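Local coordinates for protein Exo-poly-alpha-D-galacturonosidase (Thermotoga maritima, PDB 3JUR) that acts as a heat-active exopolygalacturonase, probably hydrolysing the alpha-1,4 bonds between galacturonate units at the ends of pectic polygalacturonan chains, at residues 188-192 / 208-214; 231-235 / 255-259; 144-148 / 158-162; 258-263 / 294-300; 97-103 / 112-118. All blocks are in the same frame, centred on the assembly; numbering follows the deposited sequence.

Contact 1 of 5, residues 188-192 / 208-214; sequences LRPSF and IINSPMW
Arg-189 and Phe-192 join the loop 188-192 to the chain leaving strand 207-209 in a buried contact, part polar and part apolar, on the right-handed parallel beta-helix. The Arg-189 chain bends at chi3 (-70°) and crosses the extended Met-213 at about a right angle, so that Met-213 SD sits 3.7 Å above the guanidinium plane, over its centre. At the edge of that group, NH1 of Arg-189 donates to a lone pair of Pro-212 O at 3.0 Å. Further bonds, from NH1 to Pro-236 O and from NH2 to Asn-237 OD1 and Gln-160 OE1, fix its rotation. Phe-192 has CG anti to the backbone N (chi1 -162°), which carries the ring toward 208-212. Ile-209 O lies in the ring plane, 3.5 Å from Phe-192 CE1, while Ile-208 runs past in the opposite direction with CG2 3.7 Å from the same atom. The backbones are tied by Phe-192 N to Trp-214 O (2.8 Å, 167°). Within 208-214, Ser-211 OG donates to Met-213 O from above the carbonyl plane. Around the contact, Phe-192 pairs by its backbone with Val-117 of strand 117-120 and touches Leu-133 of strand 132-134 with its side chain, while Ile-208 bonds to strand 224-233.

Contact 2 of 5, residues 231-235 / 255-259; sequences ISSTG and RFDTG
Ile-231 is gripped at both ends of its backbone by the neighbouring strand: its N donates to Arg-255 O at 2.8 Å, and its O accepts from Asp-257 N, also at 2.8 Å, with that donor tilted 29° from the carbonyl plane. Asp-257 O then takes the N-H of Ser-233 at 3.0 Å, so Asp-257 uses both its N-H and its carbonyl on the same partner strand. The CA hydrogens of Phe-256, Ser-232 and Thr-258 also point at carbonyl oxygens across the gap. Strands 231-233 and 255-258 run parallel, their axes 4.7 Å apart and 14° from each other; they belong to successive turns of the parallel beta-helix, stacked in register so that Ile-231 pairs with Phe-256, Ser-232 with Asp-257 and Ser-233 with Thr-258. On the face of Ser-232 and Asp-257, one water links the two side chains, donating to Asp-257 OD2 at 2.7 Å and bonding to Ser-232 OG. The other carboxylate oxygen, OD1, is held by Ser-292 OG, while Thr-234 CG2 lies 3.5 Å from it. The opposite face carries Ile-231, with CG1 against Phe-256 CD1 at 3.9 Å and CG2 against Thr-258 CG2. Ser-233 OG, on that face too, is bonded to Asn-238 OD1 and to Ser-211 N. Where the strands end, the chains close up: Gly-259 CA, with no side chain in the way, comes 3.5 Å from Thr-234 CA and turns a hydrogen toward Gly-235 O. A second water lies within hydrogen-bonding distance of Thr-234 O and Gly-259 O there, though its two protons cannot serve every acceptor around it.

Contact 3 of 5, residues 144-148 / 158-162; sequences PWKGK and PNQQE
Trp-145 O and Gln-160 N make the direct hydrogen bond of this surface contact, 2.8 Å long, with the donor nearly in line with the carbonyl although the angle at the hydrogen is a modest 141°. It ties the 3-10 turn at 144-146 to the residues that lead into helix 161-173. A second backbone bond, Gly-147 N to Pro-144 O, closes the 3-10 turn itself. A side-chain-to-backbone bond lies inside 158-162: Asn-159 OD1 accepts from Gln-161 N at 3.1 Å, in the carbonyl plane and on a lone pair, a capping bond ahead of the helix. CG of Asn-159 stands between its backbone N and carbonyl carbon (chi1 58°), which places OD1 within reach of the N-H two residues on. Van der Waals contact fills in around these bonds. Asn-159 CB lies 3.3 Å from Trp-145 O and 3.8 Å from Gly-147 CA, and Gln-160 CG comes up at 3.4 Å to the same Trp-145 O, so carbon from two residues packs about the accepting oxygen. The Trp-145 ring turns elsewhere, meeting Tyr-187 and Trp-142 edge to face. The third kind of interaction runs through water. Lys-146 passes slantwise across Gln-160, and its NZ stops 3.8 Å from Gln-160 NE2. Both are donors, and one water accepts from Lys-146 NZ and from Gln-160 NE2, each at 3.0 Å. Gln-160 OE1 is turned the other way, to Arg-189 NH2. The amide of Gln-160 is thus oriented by its surroundings: its oxygen answers a cationic donor, and its nitrogen shares a water with the lysine.

Contact 4 of 5, residues 258-263 / 294-300; sequences TGDDSV and ASHGGLV
Asp-260 to Val-263 runs parallel to His-296 to Val-300, joined by backbone bonds from His-296 N to Asp-260 O, Ser-262 N to Gly-297 O (2.9 Å) and Val-300 N to Val-263 O (2.8 Å), with a weak one from Val-263 N to Gly-298 O. Asp-260 O is gripped twice, by His-296 N at 3.1 Å and Thr-258 OG1 at 2.9 Å, from opposite faces of its carbonyl plane. With CG anti to the carbonyl carbon (chi1 -68°), the His-296 ring lies with one face over Asp-260 CA, 3.9 Å from the ring centroid, a CH-pi contact; two waters sit in its plane, one bonded to NE2 and one to ND1, and the water at ND1 donates to Asp-260 OD1. Ser-262 OG and Ser-295 OG share a hydrogen bond of 2.8 Å, and Ser-295 OG also accepts from Gly-297 N in an ST turn. Asp-261 lays its carboxylate across Val-300, OD1 being 3.5 Å from CG2, with salt bridges from OD1 to Arg-327 and OD2 to Lys-329. Gly-Asp-Asp at 259-261 and Ser-His-Gly at 295-297, with Arg-327 and Lys-329 nearby, correspond to signature motifs of glycosyl hydrolase family 28 (Ser-His-Gly where Gly-His-Gly is usual), consistent with the family's active-site cleft on the beta-helix.

Contact 5 of 5, residues 97-103 / 112-118; sequences YLPVVLT and NYSPLVY
Val-101 drives CG2 onto the face of the Tyr-118 ring, 4.0 Å from its centroid and offset toward the rim, the two side chains coming from opposite directions. With CG1 anti to the carbonyl carbon (chi1 -61°), CG2 falls between the backbone N and the carbonyl carbon, and the same methyl also touches Pro-115 CD at 3.8 Å and the CA of Ser-114. Two further apolar pairs lie farther along, nearer Tyr-97. Leu-116 CD2 meets Tyr-97 CE1 at 3.4 Å, and Leu-98 CG reaches Tyr-113 CE1 at 3.6 Å. Outward lies the polar edge. Val-101 and Asn-112 form an antiparallel hydrogen-bonded pair, Val-101 N to Asn-112 O at 2.9 Å and Asn-112 N to Val-101 O at 3.2 Å. Beyond it, Ser-114 N points almost straight at Tyr-97 O (174°), on a lone pair. At the corner residue, Tyr-118 OH donates to a lone pair of Leu-102 O at 2.6 Å. Outside the two segments, Tyr-97 OH bonds to Ile-91 O and Asn-112 ND2 to Leu-188 O. The chemistry is that of a hairpin laid against the beta-helix: backbone bonds close its two arms, and the Tyr-118 hydroxyl, with its ring pressed on Val-101, satisfies a carbonyl where the chain turns.

How the contacts relate
Contacts 1, 4 and 5 are buried, contact 2 is partly so, and contact 3 lies at the surface. Contact 2 is the plainest beta-helix element, neighbouring strands in parallel register; contact 4 continues from it, sharing Thr-258 and Gly-259, and keeps some parallel pairing but adds hydroxyls, carboxylates and a histidine. Contact 1 is bonded to contact 2 through Ser-211 N and Ser-233 OG, and to contact 5 through Phe-192 O and Val-117 N, so contact 1 bridges the other two. Contact 3 reaches contact 1 through Gln-160 and Arg-189, and its water-mediated chemistry contrasts with the aromatic and aliphatic centre of contact 5. Contacts 4 and 5 stand farthest apart, with centres about 25 Å from each other.

Contact 1 of 5, residues 188-192 / 208-214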
# COMPACT_ATOMS: atom_id res chain seq x y z
N LEU D 188 21.13 24.75 -41.61
CA LEU D 188 20.33 23.58 -41.26
C LEU D 188 21.18 22.31 -41.40
O LEU D 188 21.54 21.91 -42.52
CB LEU D 188 19.09 23.49 -42.15
CG LEU D 188 18.17 24.73 -42.21
CD1 LEU D 188 17.11 24.55 -43.29
CD2 LEU D 188 17.52 25.01 -40.85
N ARG D 189 21.52 21.71 -40.26
CA ARG D 189 22.30 20.46 -40.21
C ARG D 189 21.59 19.31 -40.93
O ARG D 189 20.37 19.26 -40.97
CB ARG D 189 22.55 20.04 -38.76
CG ARG D 189 23.52 20.92 -37.99
CD ARG D 189 23.35 20.65 -36.50
NE ARG D 189 22.07 21.14 -36.00
CZ ARG D 189 21.43 20.65 -34.94
NH1 ARG D 189 21.92 19.63 -34.25
NH2 ARG D 189 20.27 21.18 -34.57
N PRO D 190 22.37 18.37 -41.50
CA PRO D 190 21.79 17.19 -42.12
C PRO D 190 21.63 16.04 -41.12
O PRO D 190 22.29 16.04 -40.07
CB PRO D 190 22.84 16.82 -43.18
CG PRO D 190 24.13 17.25 -42.57
CD PRO D 190 23.83 18.46 -41.74
N SER D 191 20.76 15.08 -41.43
CA SER D 191 20.68 13.81 -40.68
C SER D 191 21.98 13.02 -40.88
O SER D 191 22.74 13.30 -41.82
CB SER D 191 19.49 12.98 -41.15
OG SER D 191 18.25 13.57 -40.79
N PHE D 192 22.25 12.06 -40.00
CA PHE D 192 23.42 11.20 -40.15
C PHE D 192 23.14 10.14 -41.23
O PHE D 192 23.61 10.26 -42.36
CB PHE D 192 23.81 10.56 -38.81
CG PHE D 192 25.22 10.01 -38.77
CD1 PHE D 192 25.99 10.17 -37.61
CD2 PHE D 192 25.78 9.34 -39.85
CE1 PHE D 192 27.28 9.66 -37.54
CE2 PHE D 192 27.07 8.82 -39.79
CZ PHE D 192 27.83 8.99 -38.63
N ILE D 208 27.28 4.19 -33.68
CA ILE D 208 27.17 5.55 -34.24
C ILE D 208 27.47 6.61 -33.19
O ILE D 208 26.81 6.67 -32.15
CB ILE D 208 25.77 5.81 -34.85
CG1 ILE D 208 25.51 4.84 -36.02
CG2 ILE D 208 25.63 7.27 -35.32
CD1 ILE D 208 24.07 4.80 -36.46
N ILE D 209 28.47 7.45 -33.49
CA ILE D 209 28.97 8.51 -32.60
C ILE D 209 29.07 9.88 -33.30
O ILE D 209 29.11 9.96 -34.54
CB ILE D 209 30.37 8.16 -31.99
CG1 ILE D 209 31.44 8.01 -33.08
CG2 ILE D 209 30.30 6.89 -31.14
CD1 ILE D 209 32.84 7.71 -32.55
N ASN D 210 29.10 10.95 -32.50
CA ASN D 210 29.34 12.31 -32.97
C ASN D 210 28.43 12.68 -34.15
O ASN D 210 28.90 13.11 -35.21
CB ASN D 210 30.82 12.52 -33.38
CG ASN D 210 31.81 12.06 -32.31
OD1 ASN D 210 31.70 12.41 -31.13
ND2 ASN D 210 32.80 11.29 -32.73
N SER D 211 27.12 12.52 -33.95
CA SER D 211 26.14 12.81 -34.98
C SER D 211 25.86 14.31 -35.08
O SER D 211 25.74 14.98 -34.05
CB SER D 211 24.84 12.05 -34.70
OG SER D 211 23.84 12.37 -35.65
N PRO D 212 25.76 14.83 -36.32
CA PRO D 212 25.42 16.24 -36.53
C PRO D 212 24.07 16.59 -35.89
O PRO D 212 23.94 17.62 -35.23
CB PRO D 212 25.35 16.37 -38.05
CG PRO D 212 26.31 15.33 -38.54
CD PRO D 212 26.13 14.17 -37.59
N MET D 213 23.10 15.70 -36.09
CA MET D 213 21.73 15.86 -35.62
C MET D 213 21.11 14.46 -35.45
O MET D 213 21.65 13.64 -34.70
CB MET D 213 20.95 16.76 -36.58
CG MET D 213 19.67 17.34 -36.00
SD MET D 213 19.02 18.67 -37.02
CE MET D 213 17.36 18.82 -36.36
N TRP D 214 20.00 14.16 -36.14
CA TRP D 214 19.34 12.85 -35.98
C TRP D 214 20.21 11.73 -36.53
O TRP D 214 20.82 11.87 -37.60
CB TRP D 214 17.96 12.81 -36.64
CG TRP D 214 16.97 13.86 -36.18
CD1 TRP D 214 17.14 14.78 -35.18
CD2 TRP D 214 15.64 14.06 -36.68
NE1 TRP D 214 16.01 15.55 -35.04
CE2 TRP D 214 15.07 15.12 -35.94
CE3 TRP D 214 14.87 13.44 -37.68
CZ2 TRP D 214 13.77 15.59 -36.18
CZ3 TRP D 214 13.58 13.90 -37.91
CH2 TRP D 214 13.04 14.96 -37.17

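Contact 2 of 5, residues 231-235 / 255-259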
# COMPACT_ATOMS: atom_id res chain seq x y z
N ILE D 231 23.82 3.49 -30.50
CA ILE D 231 23.89 4.94 -30.64
C ILE D 231 24.51 5.51 -29.37
O ILE D 231 24.04 5.24 -28.26
CB ILE D 231 22.49 5.60 -30.81
CG1 ILE D 231 21.70 4.98 -31.97
CG2 ILE D 231 22.62 7.12 -30.94
CD1 ILE D 231 22.27 5.26 -33.32
N SER D 232 25.56 6.32 -29.56
CA SER D 232 26.20 7.02 -28.46
C SER D 232 26.59 8.42 -28.93
O SER D 232 27.71 8.64 -29.40
CB SER D 232 27.41 6.24 -27.97
OG SER D 232 28.05 6.94 -26.92
N SER D 233 25.65 9.36 -28.80
CA SER D 233 25.84 10.73 -29.27
C SER D 233 24.90 11.65 -28.50
O SER D 233 23.68 11.51 -28.60
CB SER D 233 25.57 10.83 -30.77
OG SER D 233 26.14 12.00 -31.32
N THR D 234 25.46 12.57 -27.73
CA THR D 234 24.66 13.35 -26.79
C THR D 234 24.57 14.85 -27.08
O THR D 234 24.29 15.66 -26.18
CB THR D 234 25.12 13.11 -25.34
OG1 THR D 234 26.52 13.39 -25.23
CG2 THR D 234 24.86 11.66 -24.92
N GLY D 235 24.79 15.23 -28.34
CA GLY D 235 24.68 16.62 -28.77
C GLY D 235 23.25 17.11 -28.96
O GLY D 235 22.30 16.38 -28.69
N ARG D 255 21.21 -0.54 -28.38
CA ARG D 255 21.66 0.22 -27.22
C ARG D 255 21.70 1.71 -27.56
O ARG D 255 22.23 2.09 -28.61
CB ARG D 255 23.05 -0.26 -26.77
CG ARG D 255 23.76 0.70 -25.82
CD ARG D 255 23.61 0.31 -24.35
NE ARG D 255 24.83 -0.35 -23.89
CZ ARG D 255 25.71 0.17 -23.04
NH1 ARG D 255 25.51 1.37 -22.50
NH2 ARG D 255 26.79 -0.53 -22.71
N PHE D 256 21.16 2.54 -26.66
CA PHE D 256 21.03 3.99 -26.88
C PHE D 256 21.58 4.84 -25.73
O PHE D 256 21.26 4.61 -24.56
CB PHE D 256 19.57 4.41 -27.03
CG PHE D 256 18.84 3.74 -28.17
CD1 PHE D 256 18.78 4.35 -29.42
CD2 PHE D 256 18.19 2.53 -27.97
CE1 PHE D 256 18.09 3.74 -30.47
CE2 PHE D 256 17.49 1.92 -29.00
CZ PHE D 256 17.45 2.51 -30.26
N ASP D 257 22.38 5.83 -26.10
CA ASP D 257 22.69 6.97 -25.26
C ASP D 257 22.54 8.20 -26.17
O ASP D 257 23.39 8.43 -27.05
CB ASP D 257 24.11 6.86 -24.71
CG ASP D 257 24.44 7.95 -23.69
OD1 ASP D 257 23.57 8.78 -23.36
OD2 ASP D 257 25.59 7.96 -23.23
N THR D 258 21.46 8.95 -25.99
CA THR D 258 21.08 10.00 -26.95
C THR D 258 20.98 11.39 -26.34
O THR D 258 20.71 11.54 -25.15
CB THR D 258 19.76 9.67 -27.68
OG1 THR D 258 18.70 9.49 -26.72
CG2 THR D 258 19.90 8.41 -28.50
N GLY D 259 21.20 12.41 -27.17
CA GLY D 259 21.14 13.80 -26.74
C GLY D 259 19.73 14.36 -26.72
O GLY D 259 19.47 15.39 -26.12
O HOH W 1 27.21 6.07 -24.34
O HOH W 2 21.86 16.85 -25.26

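Contact 3 of 5, residues 144-148 / 158-162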
# COMPACT_ATOMS: atom_id res chain seq x y z
N PRO D 144 27.38 24.02 -33.28
CA PRO D 144 27.14 25.46 -33.11
C PRO D 144 25.94 26.01 -33.89
O PRO D 144 25.36 27.02 -33.48
CB PRO D 144 28.44 26.09 -33.62
CG PRO D 144 29.47 25.07 -33.33
CD PRO D 144 28.81 23.73 -33.51
N TRP D 145 25.56 25.33 -34.97
CA TRP D 145 24.43 25.78 -35.79
C TRP D 145 23.08 25.78 -35.05
O TRP D 145 22.16 26.49 -35.44
CB TRP D 145 24.34 24.96 -37.08
CG TRP D 145 25.45 25.25 -38.07
CD1 TRP D 145 26.58 26.00 -37.85
CD2 TRP D 145 25.54 24.77 -39.42
NE1 TRP D 145 27.36 26.02 -38.98
CE2 TRP D 145 26.75 25.28 -39.96
CE3 TRP D 145 24.72 23.96 -40.22
CZ2 TRP D 145 27.16 25.01 -41.27
CZ3 TRP D 145 25.13 23.70 -41.53
CH2 TRP D 145 26.34 24.22 -42.04
N LYS D 146 22.99 24.99 -33.97
CA LYS D 146 21.78 24.94 -33.14
C LYS D 146 21.47 26.28 -32.46
O LYS D 146 20.30 26.66 -32.34
CB LYS D 146 21.90 23.81 -32.09
CG LYS D 146 20.78 23.77 -31.04
CD LYS D 146 19.40 23.54 -31.66
CE LYS D 146 18.30 23.75 -30.64
NZ LYS D 146 16.94 23.71 -31.27
N GLY D 147 22.51 26.99 -32.02
CA GLY D 147 22.35 28.29 -31.39
C GLY D 147 22.49 28.28 -29.87
O GLY D 147 22.19 29.27 -29.21
N LYS D 148 22.96 27.15 -29.33
CA LYS D 148 23.17 26.98 -27.89
C LYS D 148 24.65 27.11 -27.51
O LYS D 148 25.51 26.48 -28.13
CB LYS D 148 22.64 25.62 -27.43
CG LYS D 148 21.16 25.59 -27.15
CD LYS D 148 20.76 24.21 -26.67
CE LYS D 148 19.39 24.22 -26.03
NZ LYS D 148 18.97 22.83 -25.70
N PRO D 158 26.11 33.02 -36.73
CA PRO D 158 24.86 32.48 -37.27
C PRO D 158 24.35 31.21 -36.60
O PRO D 158 25.11 30.48 -35.95
CB PRO D 158 25.22 32.17 -38.73
CG PRO D 158 26.72 32.20 -38.79
CD PRO D 158 27.12 33.21 -37.79
N ASN D 159 23.05 30.96 -36.77
CA ASN D 159 22.41 29.71 -36.35
C ASN D 159 21.20 29.39 -37.22
O ASN D 159 20.87 30.15 -38.14
CB ASN D 159 22.06 29.75 -34.86
CG ASN D 159 21.14 30.90 -34.49
OD1 ASN D 159 20.00 30.97 -34.94
ND2 ASN D 159 21.64 31.81 -33.67
N GLN D 160 20.54 28.27 -36.92
CA GLN D 160 19.45 27.73 -37.73
C GLN D 160 18.13 28.52 -37.67
O GLN D 160 17.29 28.37 -38.56
CB GLN D 160 19.17 26.27 -37.33
CG GLN D 160 18.78 26.08 -35.87
CD GLN D 160 18.40 24.65 -35.54
OE1 GLN D 160 19.17 23.71 -35.78
NE2 GLN D 160 17.20 24.47 -34.98
N GLN D 161 17.96 29.34 -36.63
CA GLN D 161 16.66 29.98 -36.32
C GLN D 161 15.95 30.71 -37.47
O GLN D 161 14.74 30.54 -37.65
CB GLN D 161 16.78 30.88 -35.08
CG GLN D 161 16.83 30.08 -33.77
CD GLN D 161 17.32 30.91 -32.59
OE1 GLN D 161 16.87 32.04 -32.39
NE2 GLN D 161 18.24 30.35 -31.82
N GLU D 162 16.68 31.52 -38.23
CA GLU D 162 16.09 32.22 -39.37
C GLU D 162 15.67 31.27 -40.50
O GLU D 162 14.59 31.43 -41.08
CB GLU D 162 17.01 33.33 -39.90
CG GLU D 162 17.13 34.52 -38.97
CD GLU D 162 15.78 35.11 -38.59
OE1 GLU D 162 15.24 35.92 -39.37
OE2 GLU D 162 15.27 34.75 -37.50
O HOH W 3 16.46 21.95 -33.63

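Contact 4 of 5, residues 258-263 / 294-300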
# COMPACT_ATOMS: atom_id res chain seq x y z
N THR D 258 21.46 8.95 -25.99
CA THR D 258 21.08 10.00 -26.95
C THR D 258 20.98 11.39 -26.34
O THR D 258 20.71 11.54 -25.15
CB THR D 258 19.76 9.67 -27.68
OG1 THR D 258 18.70 9.49 -26.72
CG2 THR D 258 19.90 8.41 -28.50
N GLY D 259 21.20 12.41 -27.17
CA GLY D 259 21.14 13.80 -26.74
C GLY D 259 19.73 14.36 -26.72
O GLY D 259 19.47 15.39 -26.12
N ASP D 260 18.81 13.68 -27.40
CA ASP D 260 17.41 14.07 -27.39
C ASP D 260 16.58 12.80 -27.25
O ASP D 260 17.00 11.85 -26.59
CB ASP D 260 17.09 14.86 -28.67
CG ASP D 260 15.96 15.87 -28.48
OD1 ASP D 260 14.78 15.46 -28.47
OD2 ASP D 260 16.26 17.09 -28.36
N ASP D 261 15.41 12.76 -27.88
CA ASP D 261 14.56 11.56 -27.86
C ASP D 261 15.30 10.34 -28.42
O ASP D 261 16.02 10.45 -29.42
CB ASP D 261 13.29 11.83 -28.65
CG ASP D 261 12.46 12.97 -28.06
OD1 ASP D 261 12.32 13.02 -26.82
OD2 ASP D 261 11.95 13.81 -28.84
N SER D 262 15.13 9.17 -27.79
CA SER D 262 15.88 7.98 -28.22
C SER D 262 15.26 7.31 -29.45
O SER D 262 15.90 7.22 -30.50
CB SER D 262 16.03 6.99 -27.06
OG SER D 262 16.88 7.51 -26.06
N VAL D 263 14.03 6.83 -29.31
CA VAL D 263 13.27 6.32 -30.45
C VAL D 263 12.04 7.21 -30.60
O VAL D 263 11.20 7.28 -29.69
CB VAL D 263 12.87 4.84 -30.25
CG1 VAL D 263 11.99 4.34 -31.41
CG2 VAL D 263 14.10 3.98 -30.10
N ALA D 294 21.01 11.82 -20.62
CA ALA D 294 20.71 12.87 -21.59
C ALA D 294 19.41 12.67 -22.39
O ALA D 294 18.86 13.65 -22.91
CB ALA D 294 21.91 13.06 -22.54
N SER D 295 18.93 11.43 -22.49
CA SER D 295 17.75 11.13 -23.31
C SER D 295 16.50 11.87 -22.85
O SER D 295 16.17 11.86 -21.67
CB SER D 295 17.48 9.62 -23.36
OG SER D 295 16.29 9.35 -24.09
N HIS D 296 15.80 12.48 -23.80
CA HIS D 296 14.55 13.20 -23.52
C HIS D 296 13.32 12.30 -23.48
O HIS D 296 12.22 12.75 -23.14
CB HIS D 296 14.34 14.29 -24.58
CG HIS D 296 15.34 15.41 -24.50
ND1 HIS D 296 15.12 16.64 -25.09
CD2 HIS D 296 16.55 15.50 -23.90
CE1 HIS D 296 16.16 17.43 -24.86
NE2 HIS D 296 17.04 16.76 -24.14
N GLY D 297 13.50 11.03 -23.84
CA GLY D 297 12.42 10.06 -23.86
C GLY D 297 12.86 8.71 -24.42
O GLY D 297 13.68 8.64 -25.33
N GLY D 298 12.30 7.64 -23.86
CA GLY D 298 12.63 6.29 -24.30
C GLY D 298 11.89 5.94 -25.57
O GLY D 298 12.51 5.62 -26.59
N LEU D 299 10.56 5.97 -25.49
CA LEU D 299 9.70 5.84 -26.66
C LEU D 299 8.89 7.12 -26.81
O LEU D 299 8.10 7.47 -25.93
CB LEU D 299 8.75 4.64 -26.56
CG LEU D 299 7.99 4.49 -27.90
CD1 LEU D 299 8.82 3.70 -28.95
CD2 LEU D 299 6.62 3.91 -27.73
N VAL D 300 9.08 7.80 -27.94
CA VAL D 300 8.49 9.11 -28.15
C VAL D 300 7.65 9.13 -29.43
O VAL D 300 8.02 8.53 -30.44
CB VAL D 300 9.59 10.20 -28.18
CG1 VAL D 300 8.98 11.61 -28.24
CG2 VAL D 300 10.46 10.09 -26.95
O HOH W 4 19.66 16.26 -23.05
O HOH W 5 12.95 16.78 -26.90

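Contact 5 of 5, residues 97-103 / 112-118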
# COMPACT_ATOMS: atom_id res chain seq x y z
N TYR D 97 29.18 18.32 -48.64
CA TYR D 97 27.83 17.76 -48.57
C TYR D 97 26.89 18.44 -49.57
O TYR D 97 25.66 18.40 -49.45
CB TYR D 97 27.30 17.80 -47.13
CG TYR D 97 28.19 17.01 -46.20
CD1 TYR D 97 27.88 15.70 -45.86
CD2 TYR D 97 29.37 17.56 -45.69
CE1 TYR D 97 28.71 14.95 -45.03
CE2 TYR D 97 30.21 16.82 -44.85
CZ TYR D 97 29.87 15.52 -44.53
OH TYR D 97 30.69 14.79 -43.71
N LEU D 98 27.50 19.06 -50.57
CA LEU D 98 26.79 19.67 -51.68
C LEU D 98 27.17 18.94 -52.98
O LEU D 98 28.22 18.30 -53.03
CB LEU D 98 27.14 21.16 -51.78
CG LEU D 98 26.76 22.07 -50.60
CD1 LEU D 98 27.46 23.42 -50.70
CD2 LEU D 98 25.25 22.25 -50.51
N PRO D 99 26.32 19.01 -54.02
CA PRO D 99 25.07 19.78 -54.13
C PRO D 99 23.97 19.31 -53.18
O PRO D 99 24.03 18.18 -52.65
CB PRO D 99 24.63 19.56 -55.59
CG PRO D 99 25.38 18.36 -56.05
CD PRO D 99 26.68 18.38 -55.31
N VAL D 100 22.98 20.18 -52.98
CA VAL D 100 21.81 19.87 -52.16
C VAL D 100 21.06 18.64 -52.69
O VAL D 100 21.03 18.40 -53.89
CB VAL D 100 20.84 21.09 -52.07
CG1 VAL D 100 21.46 22.21 -51.24
CG2 VAL D 100 20.46 21.61 -53.46
N VAL D 101 20.50 17.85 -51.78
CA VAL D 101 19.70 16.68 -52.13
C VAL D 101 18.32 16.76 -51.48
O VAL D 101 18.13 17.53 -50.54
CB VAL D 101 20.40 15.35 -51.72
CG1 VAL D 101 21.73 15.18 -52.43
CG2 VAL D 101 20.56 15.25 -50.19
N LEU D 102 17.37 15.98 -51.99
CA LEU D 102 16.06 15.87 -51.37
C LEU D 102 16.21 15.27 -49.98
O LEU D 102 16.76 14.18 -49.82
CB LEU D 102 15.12 14.99 -52.21
CG LEU D 102 13.73 14.67 -51.64
CD1 LEU D 102 12.84 15.91 -51.53
CD2 LEU D 102 13.06 13.61 -52.50
N THR D 103 15.74 16.01 -48.98
CA THR D 103 15.88 15.60 -47.59
C THR D 103 14.77 16.23 -46.74
O THR D 103 13.75 16.70 -47.27
CB THR D 103 17.33 15.87 -47.04
OG1 THR D 103 17.52 15.22 -45.78
CG2 THR D 103 17.63 17.37 -46.90
N ASN D 112 18.80 20.41 -49.23
CA ASN D 112 19.79 20.82 -48.25
C ASN D 112 21.00 19.90 -48.30
O ASN D 112 21.03 18.96 -49.10
CB ASN D 112 19.17 20.81 -46.84
CG ASN D 112 20.05 21.49 -45.79
OD1 ASN D 112 20.77 22.45 -46.08
ND2 ASN D 112 19.97 20.99 -44.56
N TYR D 113 21.99 20.18 -47.46
CA TYR D 113 23.19 19.36 -47.32
C TYR D 113 22.85 17.88 -47.28
O TYR D 113 21.87 17.47 -46.64
CB TYR D 113 23.97 19.74 -46.05
CG TYR D 113 24.63 21.11 -46.10
CD1 TYR D 113 25.69 21.35 -46.97
CD2 TYR D 113 24.20 22.15 -45.27
CE1 TYR D 113 26.30 22.60 -47.02
CE2 TYR D 113 24.80 23.40 -45.31
CZ TYR D 113 25.86 23.63 -46.19
OH TYR D 113 26.47 24.86 -46.24
N SER D 114 23.65 17.08 -47.98
CA SER D 114 23.48 15.63 -47.97
C SER D 114 23.62 15.05 -46.56
O SER D 114 24.52 15.44 -45.82
CB SER D 114 24.52 14.97 -48.89
OG SER D 114 24.45 13.56 -48.81
N PRO D 115 22.72 14.11 -46.19
CA PRO D 115 23.01 13.28 -45.01
C PRO D 115 24.35 12.55 -45.22
O PRO D 115 24.77 12.36 -46.36
CB PRO D 115 21.85 12.29 -44.99
CG PRO D 115 20.74 13.03 -45.62
CD PRO D 115 21.38 13.84 -46.72
N LEU D 116 25.00 12.16 -44.12
CA LEU D 116 26.34 11.57 -44.19
C LEU D 116 26.32 10.21 -44.90
O LEU D 116 27.23 9.88 -45.66
CB LEU D 116 27.00 11.48 -42.81
CG LEU D 116 26.84 12.60 -41.76
CD1 LEU D 116 27.88 12.44 -40.65
CD2 LEU D 116 26.89 14.02 -42.31
N VAL D 117 25.28 9.41 -44.65
CA VAL D 117 25.03 8.20 -45.42
C VAL D 117 23.62 8.35 -45.99
O VAL D 117 22.66 8.56 -45.25
CB VAL D 117 25.14 6.91 -44.56
CG1 VAL D 117 24.98 5.67 -45.42
CG2 VAL D 117 26.47 6.86 -43.82
N TYR D 118 23.50 8.27 -47.31
CA TYR D 118 22.27 8.65 -48.00
C TYR D 118 21.85 7.65 -49.07
O TYR D 118 22.65 7.25 -49.92
CB TYR D 118 22.45 10.05 -48.61
CG TYR D 118 21.24 10.66 -49.32
CD1 TYR D 118 20.07 10.99 -48.62
CD2 TYR D 118 21.29 10.95 -50.69
CE1 TYR D 118 18.98 11.57 -49.26
CE2 TYR D 118 20.20 11.53 -51.34
CZ TYR D 118 19.05 11.83 -50.62
OH TYR D 118 17.98 12.40 -51.27